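PDB 4A0S: octenoyl-CoA reductase/carboxylase from Streptomyces sp., which probably catalyses the NADPH-dependent reductive carboxylation of 2-octenoyl-CoA, a step that supplies an unusual extender unit for polyketide biosynthesis. Local coordinates for residues A[72-77]-A[171-176]; A[118-123]-A[134-139]. All coordinates share one frame; numbering follows the deposited sequence.

Interaction 1: residues A[72-77]-A[171-176]; sequences SSINYN and GGLAEY. With NAP (NADP nicotinamide-adenine-dinucleotide phosphate), chain F.
Leu173 lays its branched end against Ser72, in strand 64-73. Its CG lies 3.6 Å from Ser72 OG, and CD2 rests on Ser72 CB. With chi1 at -76°, CG stands anti to the carbonyl carbon of Leu173, which carries both methyls to the strand. CD1 continues along the chain to Ile74, meeting CD1 of that residue at 4.2 Å; beyond, Ile74 packs on helix 393-401. Leucine suits this place because its two methyls serve different neighbours. Gly172 comes closer still: its carbonyl O is 3.3 Å from Ser72 CB, and a CB on Gly172 would come up tight against Ser72 OG, which suits glycine. That hydroxyl, anti to its own backbone N (chi1 -175°), is hydrogen-bonded to the carbonyl O of Asp116, so the small polar serine is satisfied although buried. An inverse gamma turn about Leu173, with a weak bond from Ala174 N to Gly172 O, bends the loop here; no hydrogen bond crosses between the segments.

Past Asn75, at the N-cap position of helix 76-82, Tyr76 reaches NADP. Its CB touches ribose carbon C2D at 3.5 Å, while CD2 presents the ring edge, in plane, to phosphate oxygen O2A at 3.3 Å. The ring also meets that of Trp80, which binds NADP, with planes at about 50°. An alanine in place of Tyr76 would probably leave a gap beside the pyrophosphate and deprive Trp80 of its ring neighbour. Both segments belong to the GroES-like domain of the medium-chain dehydrogenase/reductase fold, where Tyr76 lines the NADP pocket and Asn77 touches octanoyl-CoA.

Interaction 2: residues A[118-123]-A[134-139]; sequences SGVVVR and GDHVIV
Val121 and Val137 touch across an antiparallel beta hairpin, formed by strands 117-124 and 136-139 in the GroES-like part of the fold. Backbone hydrogen bonds hold it together. Gly119 and Val137 form a hydrogen-bonded pair, Gly119 N giving to Val137 O at 2.8 Å and Val137 N to Gly119 O at 2.9 Å. Toward the loop the pairing continues before strand 136-139 begins: Val121 N donates to Asp135 O, nearly straight at 169°, and Gly134 N to Val121 O at 2.7 Å. Weaker CA-H...O contacts fill in at the non-hydrogen-bonded pairs, as from Val120 CA to Asp135 O. The backbone angles of Gly119 and Gly134 would press any side chain against the preceding carbonyl O, a reason for glycine at both. Among side chains, Ser118 bonds through its hydroxyl to Trp193 O.

The remaining contacts are apolar. The Val121 and Val137 side chains cross at about a right angle, with Val121 CG2 3.6 Å from Val137 CG1; valine's branching at CB lets a short side chain reach across. Ser118, Val120, His136 and Ile138 share one face of the sheet. There Ser118 CB lies 3.8 Å from Ile138 CG2, and Ser118 touches Ala196 and Ala197 of helix 193-197. Val120 divides its branches between two partners: CG1, anti to the backbone N (chi1 -178°), lies 3.6 Å from Gly134 CA, while CG2 approaches His136 CD2 obliquely at 4.0 Å.

In the fold
From the N terminus, the chain runs along strand 64-73 into helix 76-82, then returns through strand 117-124, the antiparallel neighbour of 64-73. Interaction 2 closes first, after a ten-residue connection, pairing 118-123 with 134-139. Only later does the loop before strand 176-180 come back to 72-77 and close interaction 1, so the hairpin is nested inside the longer excursion rather than crossing it. Interaction 1 ties that loop to the segment leading to NADP, whereas interaction 2 extends the same sheet away from the cofactor and substrate sites. Their centres lie 14 Å apart, yet they touch directly where Tyr176 CE2 packs on Val122 CG2 at 4.0 Å.

Interaction 1: residues A[72-77]-A[171-176]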
loop_
_atom_site.group_PDB
_atom_site.type_symbol
_atom_site.label_atom_id
_atom_site.label_comp_id
_atom_site.label_asym_id
_atom_site.label_seq_id
_atom_site.Cartn_x
_atom_site.Cartn_y
_atom_site.Cartn_z
ATOM N N SER A 72 -4.095 23.026 -27.731
ATOM C CA SER A 72 -3.918 21.620 -27.486
ATOM C C SER A 72 -2.413 21.421 -27.513
ATOM O O SER A 72 -1.652 22.388 -27.353
ATOM C CB SER A 72 -4.633 20.831 -28.582
ATOM O OG SER A 72 -4.596 19.443 -28.342
ATOM N N SER A 73 -1.962 20.183 -27.671
ATOM C CA SER A 73 -0.538 19.955 -27.760
ATOM C C SER A 73 -0.314 18.751 -28.639
ATOM O O SER A 73 -1.231 17.932 -28.847
ATOM C CB SER A 73 0.044 19.688 -26.370
ATOM O OG SER A 73 -0.235 18.358 -25.973
ATOM N N ILE A 74 0.903 18.625 -29.150
ATOM C CA ILE A 74 1.283 17.365 -29.765
ATOM C C ILE A 74 1.712 16.432 -28.649
ATOM O O ILE A 74 2.506 16.811 -27.766
ATOM C CB ILE A 74 2.419 17.523 -30.793
ATOM C CG1 ILE A 74 2.052 18.596 -31.804
ATOM C CG2 ILE A 74 2.701 16.185 -31.478
ATOM C CD1 ILE A 74 0.804 18.268 -32.604
ATOM N N ASN A 75 1.137 15.237 -28.668
ATOM C CA ASN A 75 1.593 14.176 -27.825
ATOM C C ASN A 75 2.169 13.123 -28.693
ATOM O O ASN A 75 1.928 13.104 -29.900
ATOM C CB ASN A 75 0.445 13.634 -26.990
ATOM C CG ASN A 75 0.185 14.503 -25.821
ATOM O OD1 ASN A 75 0.960 14.500 -24.872
ATOM N ND2 ASN A 75 -0.848 15.316 -25.906
ATOM N N TYR A 76 2.952 12.244 -28.098
ATOM C CA TYR A 76 3.526 11.252 -28.932
ATOM C C TYR A 76 2.433 10.398 -29.539
ATOM O O TYR A 76 2.572 9.961 -30.662
ATOM C CB TYR A 76 4.641 10.453 -28.254
ATOM C CG TYR A 76 5.716 10.153 -29.261
ATOM C CD1 TYR A 76 5.499 9.205 -30.254
ATOM C CD2 TYR A 76 6.914 10.853 -29.273
ATOM C CE1 TYR A 76 6.450 8.928 -31.221
ATOM C CE2 TYR A 76 7.892 10.582 -30.252
ATOM C CZ TYR A 76 7.638 9.614 -31.229
ATOM O OH TYR A 76 8.574 9.283 -32.195
ATOM N N ASN A 77 1.326 10.204 -28.820
ATOM C CA ASN A 77 0.257 9.379 -29.373
ATOM C C ASN A 77 -0.345 9.991 -30.644
ATOM O O ASN A 77 -0.840 9.265 -31.509
ATOM C CB ASN A 77 -0.821 8.995 -28.338
ATOM C CG ASN A 77 -1.655 10.191 -27.855
ATOM O OD1 ASN A 77 -1.356 11.339 -28.147
ATOM N ND2 ASN A 77 -2.717 9.906 -27.102
ATOM N N GLY A 171 -11.036 14.507 -30.676
ATOM C CA GLY A 171 -9.915 14.976 -29.910
ATOM C C GLY A 171 -9.725 16.483 -29.945
ATOM O O GLY A 171 -10.480 17.223 -30.594
ATOM N N GLY A 172 -8.686 16.923 -29.246
ATOM C CA GLY A 172 -8.479 18.334 -28.983
ATOM C C GLY A 172 -7.691 19.117 -30.016
ATOM O O GLY A 172 -7.569 20.330 -29.887
ATOM N N LEU A 173 -7.143 18.448 -31.027
ATOM C CA LEU A 173 -6.435 19.191 -32.078
ATOM C C LEU A 173 -7.429 19.673 -33.133
ATOM O O LEU A 173 -7.433 19.244 -34.285
ATOM C CB LEU A 173 -5.298 18.376 -32.664
ATOM C CG LEU A 173 -4.087 18.321 -31.730
ATOM C CD1 LEU A 173 -3.217 17.154 -32.094
ATOM C CD2 LEU A 173 -3.295 19.603 -31.805
ATOM N N ALA A 174 -8.291 20.574 -32.698
ATOM C CA ALA A 174 -9.428 21.006 -33.486
ATOM C C ALA A 174 -9.952 22.217 -32.771
ATOM O O ALA A 174 -9.495 22.530 -31.678
ATOM C CB ALA A 174 -10.496 19.917 -33.499
ATOM N N GLU A 175 -10.933 22.873 -33.365
ATOM C CA GLU A 175 -11.509 24.050 -32.758
ATOM C C GLU A 175 -12.487 23.648 -31.666
ATOM O O GLU A 175 -12.748 24.421 -30.762
ATOM C CB GLU A 175 -12.182 24.908 -33.815
ATOM C CG GLU A 175 -11.177 25.501 -34.809
ATOM C CD GLU A 175 -11.685 26.772 -35.467
ATOM O OE1 GLU A 175 -12.878 26.843 -35.795
ATOM O OE2 GLU A 175 -10.890 27.716 -35.644
ATOM N N TYR A 176 -13.003 22.431 -31.748
ATOM C CA TYR A 176 -13.858 21.909 -30.694
ATOM C C TYR A 176 -13.422 20.529 -30.370
ATOM O O TYR A 176 -12.881 19.824 -31.219
ATOM C CB TYR A 176 -15.329 21.865 -31.124
ATOM C CG TYR A 176 -15.893 23.226 -31.369
ATOM C CD1 TYR A 176 -15.807 23.799 -32.633
ATOM C CD2 TYR A 176 -16.512 23.950 -30.349
ATOM C CE1 TYR A 176 -16.310 25.044 -32.887
ATOM C CE2 TYR A 176 -17.012 25.226 -30.592
ATOM C CZ TYR A 176 -16.901 25.756 -31.882
ATOM O OH TYR A 176 -17.365 27.010 -32.200
HETATM P PA NAP F . 8.547 13.190 -26.377
HETATM O O1A NAP F . 8.091 14.613 -25.884
HETATM O O2A NAP F . 8.939 13.071 -27.820
HETATM O O5B NAP F . 9.756 12.811 -25.503
HETATM C C5B NAP F . 10.270 11.503 -25.655
HETATM C C4B NAP F . 11.730 11.560 -25.235
HETATM O O4B NAP F . 12.214 10.215 -25.350
HETATM C C3B NAP F . 12.595 12.441 -26.160
HETATM O O3B NAP F . 13.011 13.537 -25.370
HETATM C C2B NAP F . 13.839 11.607 -26.424
HETATM O O2B NAP F . 14.837 11.800 -25.423
HETATM C C1B NAP F . 13.363 10.203 -26.312
HETATM N N9A NAP F . 12.828 9.792 -27.635
HETATM C C8A NAP F . 12.212 10.532 -28.572
HETATM N N7A NAP F . 11.851 9.763 -29.608
HETATM C C5A NAP F . 12.247 8.536 -29.305
HETATM C C6A NAP F . 12.176 7.347 -29.989
HETATM N N6A NAP F . 11.581 7.302 -31.180
HETATM N N1A NAP F . 12.676 6.264 -29.414
HETATM C C2A NAP F . 13.233 6.309 -28.207
HETATM N N3A NAP F . 13.347 7.430 -27.528
HETATM C C4A NAP F . 12.854 8.549 -28.066
HETATM O O3 NAP F . 7.413 12.101 -26.071
HETATM P PN NAP F . 6.695 11.947 -24.642
HETATM O O1N NAP F . 5.418 12.841 -24.816
HETATM O O2N NAP F . 7.599 12.205 -23.464
HETATM O O5D NAP F . 6.269 10.416 -24.790
HETATM C C5D NAP F . 7.337 9.479 -24.697
HETATM C C4D NAP F . 6.690 8.129 -24.827
HETATM O O4D NAP F . 5.707 8.039 -23.737
HETATM C C3D NAP F . 5.886 7.965 -26.117
HETATM O O3D NAP F . 6.150 6.598 -26.496
HETATM C C2D NAP F . 4.446 8.151 -25.686
HETATM O O2D NAP F . 3.534 7.423 -26.541
HETATM C C1D NAP F . 4.523 7.448 -24.345
HETATM N N1N NAP F . 3.527 8.066 -23.503
HETATM C C2N NAP F . 2.678 7.221 -22.821
HETATM C C3N NAP F . 1.750 7.826 -22.022
HETATM C C7N NAP F . 0.830 6.917 -21.303
HETATM O O7N NAP F . 0.967 5.690 -21.333
HETATM N N7N NAP F . -0.134 7.558 -20.699
HETATM C C4N NAP F . 1.656 9.214 -21.890
HETATM C C5N NAP F . 2.511 10.073 -22.558
HETATM C C6N NAP F . 3.466 9.485 -23.371
HETATM P P2B NAP F . 16.313 11.299 -25.825
HETATM O O1X NAP F . 17.100 12.128 -24.664
HETATM O O2X NAP F . 16.466 9.713 -25.585
HETATM O O3X NAP F . 16.440 11.810 -27.240
#

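Interaction 2: residues A[118-123]-A[134-139]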
loop_
_atom_site.group_PDB
_atom_site.type_symbol
_atom_site.label_atom_id
_atom_site.label_comp_id
_atom_site.label_asym_id
_atom_site.label_seq_id
_atom_site.Cartn_x
_atom_site.Cartn_y
_atom_site.Cartn_z
ATOM N N SER A 118 -6.760 22.885 -23.631
ATOM C CA SER A 118 -7.407 23.815 -22.737
ATOM C C SER A 118 -8.442 24.516 -23.581
ATOM O O SER A 118 -8.332 24.584 -24.816
ATOM C CB SER A 118 -6.416 24.817 -22.174
ATOM O OG SER A 118 -5.830 25.548 -23.236
ATOM N N GLY A 119 -9.466 25.023 -22.930
ATOM C CA GLY A 119 -10.452 25.732 -23.674
ATOM C C GLY A 119 -11.645 26.143 -22.871
ATOM O O GLY A 119 -11.590 26.303 -21.662
ATOM N N VAL A 120 -12.733 26.333 -23.586
ATOM C CA VAL A 120 -13.914 26.886 -23.003
ATOM C C VAL A 120 -15.085 25.953 -23.241
ATOM O O VAL A 120 -15.319 25.502 -24.360
ATOM C CB VAL A 120 -14.219 28.260 -23.611
ATOM C CG1 VAL A 120 -15.425 28.840 -22.953
ATOM C CG2 VAL A 120 -13.013 29.182 -23.471
ATOM N N VAL A 121 -15.817 25.670 -22.171
ATOM C CA VAL A 121 -17.019 24.885 -22.276
ATOM C C VAL A 121 -18.012 25.671 -23.106
ATOM O O VAL A 121 -18.219 26.864 -22.873
ATOM C CB VAL A 121 -17.601 24.592 -20.884
ATOM C CG1 VAL A 121 -18.899 23.844 -21.006
ATOM C CG2 VAL A 121 -16.585 23.810 -20.045
ATOM N N VAL A 122 -18.602 25.025 -24.097
ATOM C CA VAL A 122 -19.640 25.698 -24.876
ATOM C C VAL A 122 -20.995 24.994 -24.759
ATOM O O VAL A 122 -22.044 25.631 -24.850
ATOM C CB VAL A 122 -19.202 25.944 -26.339
ATOM C CG1 VAL A 122 -18.061 26.947 -26.378
ATOM C CG2 VAL A 122 -18.779 24.650 -27.008
ATOM N N ARG A 123 -20.976 23.686 -24.529
ATOM C CA ARG A 123 -22.208 22.936 -24.298
ATOM C C ARG A 123 -21.931 21.808 -23.334
ATOM O O ARG A 123 -20.834 21.275 -23.301
ATOM C CB ARG A 123 -22.759 22.345 -25.601
ATOM C CG ARG A 123 -23.248 23.377 -26.623
ATOM C CD ARG A 123 -24.560 24.010 -26.185
ATOM N NE ARG A 123 -25.125 24.845 -27.247
ATOM C CZ ARG A 123 -24.702 26.067 -27.568
ATOM N NH1 ARG A 123 -23.675 26.646 -26.935
ATOM N NH2 ARG A 123 -25.300 26.706 -28.554
ATOM N N GLY A 134 -18.684 28.737 -20.956
ATOM C CA GLY A 134 -17.834 29.816 -20.484
ATOM C C GLY A 134 -16.736 29.369 -19.527
ATOM O O GLY A 134 -15.758 30.077 -19.317
ATOM N N ASP A 135 -16.910 28.192 -18.929
ATOM C CA ASP A 135 -15.938 27.702 -17.966
ATOM C C ASP A 135 -14.652 27.369 -18.670
ATOM O O ASP A 135 -14.655 26.681 -19.707
ATOM C CB ASP A 135 -16.431 26.441 -17.276
ATOM C CG ASP A 135 -17.465 26.725 -16.221
ATOM O OD1 ASP A 135 -17.687 27.909 -15.874
ATOM O OD2 ASP A 135 -18.053 25.756 -15.729
ATOM N N HIS A 136 -13.564 27.848 -18.078
ATOM C CA HIS A 136 -12.232 27.590 -18.586
ATOM C C HIS A 136 -11.775 26.255 -18.054
ATOM O O HIS A 136 -11.751 26.026 -16.840
ATOM C CB HIS A 136 -11.280 28.693 -18.152
ATOM C CG HIS A 136 -11.465 29.968 -18.913
ATOM N ND1 HIS A 136 -10.512 30.964 -18.931
ATOM C CD2 HIS A 136 -12.467 30.390 -19.723
ATOM C CE1 HIS A 136 -10.937 31.960 -19.689
ATOM N NE2 HIS A 136 -12.116 31.633 -20.189
ATOM N N VAL A 137 -11.440 25.369 -18.972
ATOM C CA VAL A 137 -11.095 24.009 -18.618
ATOM C C VAL A 137 -9.818 23.553 -19.282
ATOM O O VAL A 137 -9.378 24.095 -20.292
ATOM C CB VAL A 137 -12.210 23.016 -19.021
ATOM C CG1 VAL A 137 -13.503 23.319 -18.255
ATOM C CG2 VAL A 137 -12.445 23.052 -20.521
ATOM N N ILE A 138 -9.216 22.546 -18.685
ATOM C CA ILE A 138 -8.293 21.737 -19.414
ATOM C C ILE A 138 -9.004 20.420 -19.552
ATOM O O ILE A 138 -9.912 20.109 -18.778
ATOM C CB ILE A 138 -6.959 21.603 -18.714
ATOM C CG1 ILE A 138 -7.177 21.206 -17.251
ATOM C CG2 ILE A 138 -6.184 22.908 -18.862
ATOM C CD1 ILE A 138 -5.933 20.695 -16.546
ATOM N N VAL A 139 -8.636 19.683 -20.578
ATOM C CA VAL A 139 -9.154 18.362 -20.766
ATOM C C VAL A 139 -7.944 17.471 -20.653
ATOM O O VAL A 139 -6.903 17.750 -21.268
ATOM C CB VAL A 139 -9.797 18.191 -22.139
ATOM C CG1 VAL A 139 -10.131 16.722 -22.383
ATOM C CG2 VAL A 139 -11.022 19.097 -22.272
#